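Local coordinates for protein titin (Homo sapiens, PDB 3LCY) that acts as a giant elastic scaffold of the muscle sarcomere and carries a serine/threonine kinase domain, its A-band immunoglobulin tandem being the part present, at residues Ala25-Gln30 against Leu65-Glu70; Trp137-Lys142 against Gly173-Gln178. All blocks are in the same frame, centred on the assembly; numbering follows the deposited sequence.

Each contact is an antiparallel strand pair in one of two successive I-set immunoglobulin domains. Their nearest atoms are about 21 Å apart, so no direct touch links them. Interaction 1 joins strands 24-34 and 62-68 inside the four-stranded sheet of the first domain; interaction 2 joins strands 134-139 and 173-180 in the second domain, in the other sheet of the fold, the one holding strands C and F. The former is mostly buried and relies on aliphatic groups and a regular ladder of backbone bonds. The latter buries more surface, 512 against 300 Å², but is only partly buried, and it is richer in aromatic rings: tryptophan in the core, stacked histidine and tyrosine near the strand end, and phenylalanine beside lysine on the outer face.

Interaction 1: residues Ala25-Gln30 against Leu65-Glu70; sequences AQLSCQ and LTVMTE
A25 and L27 pair with V67 and L65 in antiparallel register, and both hydrogen-bonded pairs put their side chains on the buried face of this immunoglobulin sheet. Two reciprocal backbone bonds hold each pair: A25 N to V67 O and V67 N to A25 O are both 2.8 Å, and the nearly straight bonds between L27 and L65 have the same length. On that face branched aliphatic groups suit a dry interior. The closest approach between side chains on this face is diagonal, L27 CD1 reaching V67 CG2 at 4.0 Å; chi1 of -59° sets L27 CG anti to the carbonyl carbon, and from there CD1 meets V67. Alanine keeps its end of the face low, with A25 CB 4.4 Å from V67 CB.

The other face is looser and polar. Q26 and T66, a non-hydrogen-bonded pair, lie side by side and point the same way, touching lightly where Q26 CG comes 3.8 Å from T66 OG1. Glutamine's extended chain suits its exposed place, and threonine's branched CB suits a strand.

Across the interior, Y78 of strand 76-83 packs on L27, L65 and V67, while L95 of strand 88-103 meets A25. Within the sheet, strand 54-58 flanks 62-68, with Y54 against L65 and V67.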
ATOM      1  N   ALA A  25       1.333   7.738 -12.631  1.00 25.55           N
ATOM      2  CA  ALA A  25       0.223   8.424 -11.985  1.00 24.37           C
ATOM      3  C   ALA A  25       0.430   9.931 -12.050  1.00 24.75           C
ATOM      4  O   ALA A  25       1.470  10.442 -11.636  1.00 27.11           O
ATOM      5  CB  ALA A  25       0.085   7.968 -10.543  1.00 18.08           C
ATOM      6  N   GLN A  26      -0.561  10.636 -12.585  1.00 24.08           N
ATOM      7  CA  GLN A  26      -0.495  12.091 -12.686  1.00 25.02           C
ATOM      8  C   GLN A  26      -1.348  12.772 -11.622  1.00 27.12           C
ATOM      9  O   GLN A  26      -2.573  12.650 -11.621  1.00 29.63           O
ATOM     10  CB  GLN A  26      -0.923  12.562 -14.079  1.00 24.75           C
ATOM     11  CG  GLN A  26       0.162  12.444 -15.140  1.00 29.23           C
ATOM     12  CD  GLN A  26      -0.292  12.939 -16.501  1.00 37.35           C
ATOM     13  OE1 GLN A  26       0.012  14.064 -16.899  1.00 37.70           O
ATOM     14  NE2 GLN A  26      -1.024  12.098 -17.223  1.00 41.67           N
ATOM     15  N   LEU A  27      -0.691  13.486 -10.715  1.00 24.60           N
ATOM     16  CA  LEU A  27      -1.397  14.282  -9.719  1.00 23.81           C
ATOM     17  C   LEU A  27      -1.258  15.755 -10.074  1.00 26.60           C
ATOM     18  O   LEU A  27      -0.156  16.304 -10.062  1.00 30.16           O
ATOM     19  CB  LEU A  27      -0.851  14.015  -8.315  1.00 26.36           C
ATOM     20  CG  LEU A  27      -0.930  12.567  -7.823  1.00 31.53           C
ATOM     21  CD1 LEU A  27       0.444  11.909  -7.864  1.00 31.44           C
ATOM     22  CD2 LEU A  27      -1.513  12.507  -6.418  1.00 31.79           C
ATOM     23  N   SER A  28      -2.375  16.394 -10.399  1.00 25.71           N
ATOM     24  CA  SER A  28      -2.335  17.762 -10.900  1.00 30.42           C
ATOM     25  C   SER A  28      -3.198  18.731 -10.097  1.00 31.87           C
ATOM     26  O   SER A  28      -4.134  18.329  -9.406  1.00 32.11           O
ATOM     27  CB  SER A  28      -2.747  17.796 -12.373  1.00 30.26           C
ATOM     28  OG  SER A  28      -2.634  19.103 -12.906  1.00 37.68           O
ATOM     29  N   CYS A  29      -2.872  20.016 -10.205  1.00 28.59           N
ATOM     30  CA  CYS A  29      -3.640  21.070  -9.557  1.00 28.71           C
ATOM     31  C   CYS A  29      -3.333  22.409 -10.217  1.00 30.94           C
ATOM     32  O   CYS A  29      -2.284  22.577 -10.842  1.00 27.98           O
ATOM     33  CB  CYS A  29      -3.316  21.135  -8.063  1.00 27.24           C
ATOM     34  SG  CYS A  29      -1.632  21.674  -7.694  1.00 26.75           S
ATOM     35  N   GLN A  30      -4.197  23.401 -10.068  1.00 31.61           N
ATOM     36  CA  GLN A  30      -3.938  24.733 -10.564  1.00 30.37           C
ATOM     37  C   GLN A  30      -3.866  25.767  -9.495  1.00 31.02           C
ATOM     38  O   GLN A  30      -4.794  25.971  -8.801  1.00 32.50           O
ATOM     39  CB  GLN A  30      -5.041  25.157 -11.472  1.00 33.39           C
ATOM     40  CG  GLN A  30      -5.428  24.174 -12.422  1.00 38.27           C
ATOM     41  CD  GLN A  30      -5.920  24.802 -13.628  1.00 48.19           C
ATOM     42  OE1 GLN A  30      -6.011  25.993 -13.703  1.00 49.95           O
ATOM     43  NE2 GLN A  30      -6.231  24.016 -14.605  1.00 54.16           N
ATOM     44  N   LEU A  65       2.478  16.401 -10.879  1.00 32.16           N
ATOM     45  CA  LEU A  65       3.497  15.466 -10.420  1.00 27.49           C
ATOM     46  C   LEU A  65       3.219  14.096 -11.019  1.00 29.05           C
ATOM     47  O   LEU A  65       2.094  13.601 -10.959  1.00 30.96           O
ATOM     48  CB  LEU A  65       3.504  15.374  -8.893  1.00 25.88           C
ATOM     49  CG  LEU A  65       4.373  14.259  -8.299  1.00 26.16           C
ATOM     50  CD1 LEU A  65       5.840  14.494  -8.615  1.00 27.65           C
ATOM     51  CD2 LEU A  65       4.161  14.134  -6.797  1.00 26.57           C
ATOM     52  N   THR A  66       4.234  13.488 -11.610  1.00 28.16           N
ATOM     53  CA  THR A  66       4.059  12.182 -12.204  1.00 28.04           C
ATOM     54  C   THR A  66       4.838  11.170 -11.404  1.00 29.34           C
ATOM     55  O   THR A  66       6.042  11.296 -11.241  1.00 35.97           O
ATOM     56  CB  THR A  66       4.564  12.143 -13.650  1.00 28.03           C
ATOM     57  OG1 THR A  66       3.848  13.097 -14.435  1.00 24.18           O
ATOM     58  CG2 THR A  66       4.366  10.761 -14.245  1.00 25.73           C
ATOM     59  N   VAL A  67       4.144  10.155 -10.916  1.00 23.89           N
ATOM     60  CA  VAL A  67       4.795   9.123 -10.139  1.00 24.41           C
ATOM     61  C   VAL A  67       4.805   7.836 -10.931  1.00 25.19           C
ATOM     62  O   VAL A  67       3.764   7.369 -11.371  1.00 26.67           O
ATOM     63  CB  VAL A  67       4.058   8.862  -8.816  1.00 24.53           C
ATOM     64  CG1 VAL A  67       4.737   7.751  -8.034  1.00 20.94           C
ATOM     65  CG2 VAL A  67       3.973  10.130  -7.993  1.00 22.65           C
ATOM     66  N   MET A  68       5.984   7.261 -11.112  1.00 22.24           N
ATOM     67  CA  MET A  68       6.074   6.013 -11.831  1.00 23.01           C
ATOM     68  C   MET A  68       6.020   5.019 -10.704  1.00 24.40           C
ATOM     69  O   MET A  68       7.007   4.779 -10.023  1.00 29.60           O
ATOM     70  CB  MET A  68       7.393   5.915 -12.585  1.00 19.93           C
ATOM     71  CG  MET A  68       7.693   7.106 -13.462  1.00 19.92           C
ATOM     72  SD  MET A  68       6.379   7.519 -14.606  1.00 31.47           S
ATOM     73  CE  MET A  68       6.327   6.056 -15.618  1.00 30.60           C
ATOM     74  N   THR A  69       4.850   4.442 -10.506  1.00 22.93           N
ATOM     75  CA  THR A  69       4.657   3.524  -9.454  1.00 25.51           C
ATOM     76  C   THR A  69       5.379   2.229  -9.624  1.00 28.04           C
ATOM     77  O   THR A  69       5.408   1.687 -10.652  1.00 26.70           O
ATOM     78  CB  THR A  69       3.185   3.315  -9.219  1.00 25.12           C
ATOM     79  OG1 THR A  69       2.620   2.557 -10.274  1.00 29.14           O
ATOM     80  CG2 THR A  69       2.519   4.598  -9.154  1.00 16.85           C
ATOM     81  N   GLU A  70       5.991   1.764  -8.562  1.00 30.42           N
ATOM     82  CA  GLU A  70       6.683   0.528  -8.593  1.00 30.63           C
ATOM     83  C   GLU A  70       6.254  -0.381  -7.485  1.00 29.54           C
ATOM     84  O   GLU A  70       6.288  -1.549  -7.617  1.00 29.81           O
ATOM     85  CB  GLU A  70       8.168   0.771  -8.505  1.00 37.71           C
ATOM     86  CG  GLU A  70       8.549   1.867  -7.581  1.00 45.45           C
ATOM     87  CD  GLU A  70      10.006   1.908  -7.247  1.00 50.63           C
ATOM     88  OE1 GLU A  70      10.744   1.090  -7.747  1.00 56.91           O
ATOM     89  OE2 GLU A  70      10.432   2.755  -6.482  1.00 47.59           O
TER

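Interaction 2: residues Trp137-Lys142 against Gly173-Gln178; sequences WFHGQK and GKYKVQ
H139 and Y175 stack across the pair of central strands that form the C and F strands of this I-set immunoglobulin domain. Along the histidine, CG stands anti to the backbone N (chi1 -177°), and every side-chain atom meets the tyrosine. CB lies 3.6 Å from Y175 CE2; CG sits near CZ and CE2; CD2 comes within 3.2 Å of Y175 CZ, over the phenol face but offset toward its rim. ND1 and CE1 both have Y175 OH as their nearest tyrosine atom, since that oxygen lies over the centre of the imidazole. The planes are only 17° apart, an offset stack. At the imidazole edge CD2 also meets K174 O at 3.6 Å, while NE2, the tip, hydrogen-bonds to A172 O. Y175 OH bonds to H171 O, four residues back: a tyrosine corner, common at the start of the F strand of immunoglobulin domains.

The backbones are tied by F138 N to K176 O, 2.8 Å, and K176 N to F138 O, 2.9 Å. A longer bond, G140 N to K174 O at 3.3 Å, reaches into the type II' turn from H139 to K142, whose second position suits glycine with its positive phi. G173 likewise has backbone angles that call for glycine.

On the outer face F138 and K176 run side by side, F138 CD2 3.9 Å from K176 CD; lysine's aliphatic chain suits the ring, and its amine lies too far off for more than a weak cation-pi attraction. On the inner face W137, the hallmark tryptophan of the fold, packs among L123, V125 and L161 and bonds through NE1 to T159. Over the W137 six-membered ring sits V177 CB, 3.7 Å from the centroid and 6° off the normal.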
ATOM      1  N   TRP A 137      -8.179 -17.525   5.769  1.00 26.37           N
ATOM      2  CA  TRP A 137      -7.356 -18.686   6.089  1.00 23.11           C
ATOM      3  C   TRP A 137      -8.216 -19.930   6.282  1.00 19.80           C
ATOM      4  O   TRP A 137      -9.294 -19.866   6.874  1.00 19.08           O
ATOM      5  CB  TRP A 137      -6.527 -18.431   7.350  1.00 14.42           C
ATOM      6  CG  TRP A 137      -5.314 -17.584   7.117  1.00 18.32           C
ATOM      7  CD1 TRP A 137      -5.233 -16.225   7.205  1.00 19.09           C
ATOM      8  CD2 TRP A 137      -4.005 -18.041   6.763  1.00 19.05           C
ATOM      9  NE1 TRP A 137      -3.956 -15.807   6.926  1.00 18.12           N
ATOM     10  CE2 TRP A 137      -3.180 -16.905   6.649  1.00 16.84           C
ATOM     11  CE3 TRP A 137      -3.447 -19.303   6.526  1.00 20.73           C
ATOM     12  CZ2 TRP A 137      -1.833 -16.987   6.313  1.00 16.07           C
ATOM     13  CZ3 TRP A 137      -2.108 -19.384   6.191  1.00 20.02           C
ATOM     14  CH2 TRP A 137      -1.315 -18.232   6.089  1.00 19.59           C
ATOM     15  N   PHE A 138      -7.735 -21.060   5.776  1.00 20.15           N
ATOM     16  CA  PHE A 138      -8.437 -22.327   5.931  1.00 20.76           C
ATOM     17  C   PHE A 138      -7.516 -23.392   6.512  1.00 24.80           C
ATOM     18  O   PHE A 138      -6.370 -23.528   6.091  1.00 27.70           O
ATOM     19  CB  PHE A 138      -8.962 -22.828   4.582  1.00 20.89           C
ATOM     20  CG  PHE A 138      -9.995 -21.934   3.952  1.00 20.52           C
ATOM     21  CD1 PHE A 138     -11.346 -22.139   4.186  1.00 20.98           C
ATOM     22  CD2 PHE A 138      -9.616 -20.902   3.111  1.00 21.62           C
ATOM     23  CE1 PHE A 138     -12.299 -21.323   3.601  1.00 21.00           C
ATOM     24  CE2 PHE A 138     -10.562 -20.084   2.524  1.00 20.87           C
ATOM     25  CZ  PHE A 138     -11.906 -20.295   2.770  1.00 21.42           C
ATOM     26  N   HIS A 139      -8.021 -24.149   7.478  1.00 27.51           N
ATOM     27  CA  HIS A 139      -7.349 -25.371   7.886  1.00 29.19           C
ATOM     28  C   HIS A 139      -8.227 -26.539   7.464  1.00 32.69           C
ATOM     29  O   HIS A 139      -9.244 -26.825   8.095  1.00 32.93           O
ATOM     30  CB  HIS A 139      -7.097 -25.397   9.392  1.00 28.99           C
ATOM     31  CG  HIS A 139      -6.339 -26.602   9.852  1.00 29.77           C
ATOM     32  ND1 HIS A 139      -6.623 -27.250  11.035  1.00 30.84           N
ATOM     33  CD2 HIS A 139      -5.308 -27.278   9.292  1.00 29.12           C
ATOM     34  CE1 HIS A 139      -5.800 -28.273  11.183  1.00 30.15           C
ATOM     35  NE2 HIS A 139      -4.993 -28.312  10.139  1.00 26.53           N
ATOM     36  N   GLY A 140      -7.827 -27.208   6.389  1.00 35.29           N
ATOM     37  CA  GLY A 140      -8.668 -28.213   5.771  1.00 39.58           C
ATOM     38  C   GLY A 140      -9.839 -27.527   5.099  1.00 44.04           C
ATOM     39  O   GLY A 140      -9.655 -26.707   4.199  1.00 49.35           O
ATOM     40  N   GLN A 141     -11.047 -27.856   5.541  1.00 44.40           N
ATOM     41  CA  GLN A 141     -12.249 -27.230   5.007  1.00 44.78           C
ATOM     42  C   GLN A 141     -12.865 -26.293   6.038  1.00 43.43           C
ATOM     43  O   GLN A 141     -13.988 -25.824   5.876  1.00 43.10           O
ATOM     44  CB  GLN A 141     -13.260 -28.294   4.578  1.00 47.34           C
ATOM     45  CG  GLN A 141     -13.680 -29.251   5.685  1.00 50.68           C
ATOM     46  CD  GLN A 141     -14.445 -30.449   5.153  1.00 54.91           C
ATOM     47  OE1 GLN A 141     -15.214 -31.081   5.875  1.00 55.77           O
ATOM     48  NE2 GLN A 141     -14.234 -30.766   3.881  1.00 56.59           N
ATOM     49  N   LYS A 142     -12.115 -26.023   7.100  1.00 43.32           N
ATOM     50  CA  LYS A 142     -12.591 -25.175   8.183  1.00 45.73           C
ATOM     51  C   LYS A 142     -12.017 -23.768   8.051  1.00 39.67           C
ATOM     52  O   LYS A 142     -10.801 -23.586   8.029  1.00 40.11           O
ATOM     53  CB  LYS A 142     -12.196 -25.775   9.535  1.00 52.02           C
ATOM     54  CG  LYS A 142     -13.142 -25.444  10.680  1.00 55.98           C
ATOM     55  CD  LYS A 142     -14.387 -26.317  10.633  1.00 59.27           C
ATOM     56  CE  LYS A 142     -15.263 -26.106  11.860  1.00 60.99           C
ATOM     57  NZ  LYS A 142     -15.801 -24.721  11.935  1.00 61.66           N
ATOM     58  N   GLY A 173      -1.260 -30.430   9.061  1.00 31.85           N
ATOM     59  CA  GLY A 173      -2.093 -30.544   7.878  1.00 33.30           C
ATOM     60  C   GLY A 173      -1.933 -29.407   6.885  1.00 37.18           C
ATOM     61  O   GLY A 173      -1.049 -28.561   7.023  1.00 38.41           O
ATOM     62  N   LYS A 174      -2.798 -29.395   5.874  1.00 40.22           N
ATOM     63  CA  LYS A 174      -2.752 -28.375   4.833  1.00 39.88           C
ATOM     64  C   LYS A 174      -3.524 -27.117   5.224  1.00 35.03           C
ATOM     65  O   LYS A 174      -4.613 -27.196   5.795  1.00 32.02           O
ATOM     66  CB  LYS A 174      -3.294 -28.926   3.512  1.00 45.25           C
ATOM     67  CG  LYS A 174      -2.240 -29.475   2.563  1.00 50.62           C
ATOM     68  CD  LYS A 174      -1.808 -30.879   2.945  1.00 55.10           C
ATOM     69  CE  LYS A 174      -0.911 -31.482   1.873  1.00 57.39           C
ATOM     70  NZ  LYS A 174      -0.496 -32.872   2.205  1.00 59.34           N
ATOM     71  N   TYR A 175      -2.948 -25.961   4.911  1.00 32.42           N
ATOM     72  CA  TYR A 175      -3.600 -24.679   5.142  1.00 31.57           C
ATOM     73  C   TYR A 175      -3.710 -23.915   3.831  1.00 31.70           C
ATOM     74  O   TYR A 175      -2.803 -23.967   3.002  1.00 33.33           O
ATOM     75  CB  TYR A 175      -2.807 -23.843   6.147  1.00 31.24           C
ATOM     76  CG  TYR A 175      -2.926 -24.300   7.581  1.00 28.11           C
ATOM     77  CD1 TYR A 175      -2.286 -25.450   8.020  1.00 29.86           C
ATOM     78  CD2 TYR A 175      -3.666 -23.570   8.503  1.00 27.21           C
ATOM     79  CE1 TYR A 175      -2.387 -25.867   9.334  1.00 33.42           C
ATOM     80  CE2 TYR A 175      -3.774 -23.978   9.818  1.00 31.32           C
ATOM     81  CZ  TYR A 175      -3.131 -25.127  10.229  1.00 31.80           C
ATOM     82  OH  TYR A 175      -3.235 -25.537  11.538  1.00 29.83           O
ATOM     83  N   LYS A 176      -4.818 -23.208   3.639  1.00 29.41           N
ATOM     84  CA  LYS A 176      -4.972 -22.367   2.457  1.00 27.98           C
ATOM     85  C   LYS A 176      -5.166 -20.904   2.832  1.00 25.66           C
ATOM     86  O   LYS A 176      -6.065 -20.565   3.604  1.00 20.53           O
ATOM     87  CB  LYS A 176      -6.144 -22.825   1.584  1.00 32.89           C
ATOM     88  CG  LYS A 176      -6.319 -21.969   0.331  1.00 37.17           C
ATOM     89  CD  LYS A 176      -7.752 -21.961  -0.181  1.00 39.75           C
ATOM     90  CE  LYS A 176      -8.132 -23.282  -0.825  1.00 44.47           C
ATOM     91  NZ  LYS A 176      -9.502 -23.226  -1.412  1.00 48.67           N
ATOM     92  N   VAL A 177      -4.318 -20.042   2.286  1.00 26.12           N
ATOM     93  CA  VAL A 177      -4.491 -18.605   2.437  1.00 25.85           C
ATOM     94  C   VAL A 177      -5.050 -18.034   1.139  1.00 27.23           C
ATOM     95  O   VAL A 177      -4.493 -18.254   0.062  1.00 26.50           O
ATOM     96  CB  VAL A 177      -3.170 -17.905   2.800  1.00 25.15           C
ATOM     97  CG1 VAL A 177      -2.071 -18.307   1.830  1.00 24.75           C
ATOM     98  CG2 VAL A 177      -3.361 -16.398   2.814  1.00 25.23           C
ATOM     99  N   GLN A 178      -6.163 -17.322   1.238  1.00 27.53           N
ATOM    100  CA  GLN A 178      -6.813 -16.757   0.070  1.00 23.81           C
ATOM    101  C   GLN A 178      -6.912 -15.242   0.077  1.00 24.53           C
ATOM    102  O   GLN A 178      -7.290 -14.642   1.070  1.00 26.65           O
ATOM    103  CB  GLN A 178      -8.207 -17.359  -0.054  1.00 27.38           C
ATOM    104  CG  GLN A 178      -8.780 -17.330  -1.444  1.00 36.29           C
ATOM    105  CD  GLN A 178      -9.946 -18.265  -1.587  1.00 40.93           C
ATOM    106  OE1 GLN A 178     -10.949 -18.133  -0.898  1.00 42.64           O
ATOM    107  NE2 GLN A 178      -9.820 -19.228  -2.483  1.00 43.68           N
TER